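Local coordinates for 11R-lipoxygenase (Gersemia fruticosa, PDB 3VF1) that uses a non-haem iron to add molecular oxygen to polyunsaturated fatty acids at carbon 11 with R stereochemistry, under calcium control, at the Fe (II) ion site. Numbering follows the deposited sequence.

The Fe (II) ion site. Residues 392, 397, 432, 575, 579, 632, 696, 698. With FE2 (Fe (II) ion), chain B.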
loop_
_atom_site.group_PDB
_atom_site.type_symbol
_atom_site.label_atom_id
_atom_site.label_comp_id
_atom_site.label_asym_id
_atom_site.label_seq_id
_atom_site.Cartn_x
_atom_site.Cartn_y
_atom_site.Cartn_z
ATOM N N HIS A 392 -6.047 3.206 4.899
ATOM C CA HIS A 392 -5.673 2.757 3.563
ATOM C C HIS A 392 -5.026 3.855 2.729
ATOM O O HIS A 392 -3.828 3.814 2.471
ATOM C CB HIS A 392 -6.884 2.190 2.822
ATOM C CG HIS A 392 -6.576 1.726 1.433
ATOM N ND1 HIS A 392 -7.335 2.085 0.340
ATOM C CD2 HIS A 392 -5.583 0.936 0.957
ATOM C CE1 HIS A 392 -6.828 1.534 -0.748
ATOM N NE2 HIS A 392 -5.763 0.832 -0.402
ATOM N N HIS A 397 -0.969 4.630 0.815
ATOM C CA HIS A 397 -0.757 5.221 -0.502
ATOM C C HIS A 397 0.012 6.543 -0.433
ATOM O O HIS A 397 1.101 6.659 -0.995
ATOM C CB HIS A 397 -2.095 5.425 -1.222
ATOM C CG HIS A 397 -2.673 4.168 -1.794
ATOM N ND1 HIS A 397 -2.783 3.951 -3.150
ATOM C CD2 HIS A 397 -3.169 3.059 -1.194
ATOM C CE1 HIS A 397 -3.325 2.764 -3.362
ATOM N NE2 HIS A 397 -3.567 2.203 -2.192
ATOM N N ASN A 432 -1.495 6.626 -7.405
ATOM C CA ASN A 432 -1.822 7.811 -6.616
ATOM C C ASN A 432 -2.240 8.988 -7.489
ATOM O O ASN A 432 -3.071 9.800 -7.088
ATOM C CB ASN A 432 -0.642 8.216 -5.734
ATOM C CG ASN A 432 -0.530 7.365 -4.489
ATOM O OD1 ASN A 432 -1.177 6.324 -4.372
ATOM N ND2 ASN A 432 0.292 7.806 -3.549
ATOM N N HIS A 575 -0.178 -2.629 3.370
ATOM C CA HIS A 575 -1.135 -2.353 2.307
ATOM C C HIS A 575 -1.962 -3.591 1.990
ATOM O O HIS A 575 -3.171 -3.505 1.795
ATOM C CB HIS A 575 -0.433 -1.869 1.040
ATOM C CG HIS A 575 -1.368 -1.630 -0.103
ATOM N ND1 HIS A 575 -1.488 -2.504 -1.163
ATOM C CD2 HIS A 575 -2.245 -0.626 -0.344
ATOM C CE1 HIS A 575 -2.388 -2.043 -2.011
ATOM N NE2 HIS A 575 -2.864 -0.904 -1.538
ATOM N N ASN A 579 -5.977 -3.799 2.353
ATOM C CA ASN A 579 -6.476 -3.573 0.999
ATOM C C ASN A 579 -7.175 -4.799 0.409
ATOM O O ASN A 579 -8.349 -4.738 0.050
ATOM C CB ASN A 579 -5.334 -3.128 0.082
ATOM C CG ASN A 579 -5.825 -2.625 -1.265
ATOM O OD1 ASN A 579 -5.865 -1.417 -1.518
ATOM N ND2 ASN A 579 -6.184 -3.550 -2.143
ATOM N N LEU A 632 -10.422 -2.342 -6.249
ATOM C CA LEU A 632 -9.288 -2.117 -5.357
ATOM C C LEU A 632 -8.524 -3.405 -5.063
ATOM O O LEU A 632 -7.338 -3.363 -4.743
ATOM C CB LEU A 632 -9.756 -1.488 -4.042
ATOM C CG LEU A 632 -10.326 -0.070 -4.124
ATOM C CD1 LEU A 632 -10.824 0.377 -2.758
ATOM C CD2 LEU A 632 -9.292 0.911 -4.656
ATOM N N ILE A 696 2.650 -1.123 -3.661
ATOM C CA ILE A 696 1.317 -0.550 -3.734
ATOM C C ILE A 696 1.032 -0.158 -5.177
ATOM O O ILE A 696 1.370 0.948 -5.602
ATOM C CB ILE A 696 1.210 0.713 -2.859
ATOM C CG1 ILE A 696 1.457 0.367 -1.390
ATOM C CG2 ILE A 696 -0.153 1.376 -3.036
ATOM C CD1 ILE A 696 1.572 1.584 -0.493
ATOM N N ILE A 698 -2.171 -0.756 -6.524
ATOM C CA ILE A 698 -3.621 -0.781 -6.658
ATOM C C ILE A 698 -4.300 -0.290 -5.378
ATOM O O ILE A 698 -5.486 0.038 -5.373
ATOM C CB ILE A 698 -4.121 -2.206 -6.990
ATOM C CG1 ILE A 698 -5.542 -2.164 -7.558
ATOM C CG2 ILE A 698 -4.048 -3.103 -5.760
ATOM C CD1 ILE A 698 -5.627 -1.577 -8.950
ATOM O OXT ILE A 698 -3.684 -0.203 -4.314
HETATM FE FE FE2 B . -4.534 0.274 -2.241
HETATM O O HOH W 1 -6.455 -0.035 -3.553
#
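Two of the imidazoles share a cover: the CG2 methyl of Ile696 lies 3.5 Å above the plane of His397, over its centre, and 3.8 Å above that of His575, offset toward the rim. Asn579 CB packs on the opposite face of His575, again toward the rim, so this ring is held between two aliphatic groups. His392 instead meets its neighbours edge-on, with His575 NE2 and the bound water in its plane. At the edge of His397, in plane, lie the carboxylate carbon C of Ile698 and Asn432, a second-shell clamp. His397 ND1 donates a hydrogen bond to the amide oxygen OD1 of Asn432 at 3.1 Å, close to the C=O axis (162°), which fixes the ring's rotation and may polarise it toward the metal. Asn432 ND2 donates a hydrogen bond to His397 O (2.9 Å) from above the carbonyl plane. All three histidines bind iron through NE2, His397 NE2 at 2.2 Å from FE2. CG of His397 stands anti to its carbonyl carbon (chi1 -77°), that of His392 anti to the backbone N; these differing torsions bring two histidines of one helix to the same metal. Asn579 ND2 donates a hydrogen bond to Leu632 O (2.9 Å), also from above the carbonyl plane, turning OD1 to FE2 at 2.3 Å, roughly opposite His397 NE2. The terminal carboxylate oxygen OXT of Ile698 binds roughly opposite His392 NE2. The water lies away from His575 NE2 but well off the opposite position, at about 138°, giving a distorted six-coordinate arrangement. Within the helical catalytic domain, helix 369-410 supplies His392 and His397, helix 557-579 supplies His575 and Asn579, helices 428-438 and 619-632 brace them, and the C-terminal tail delivers Ile696 and Ile698.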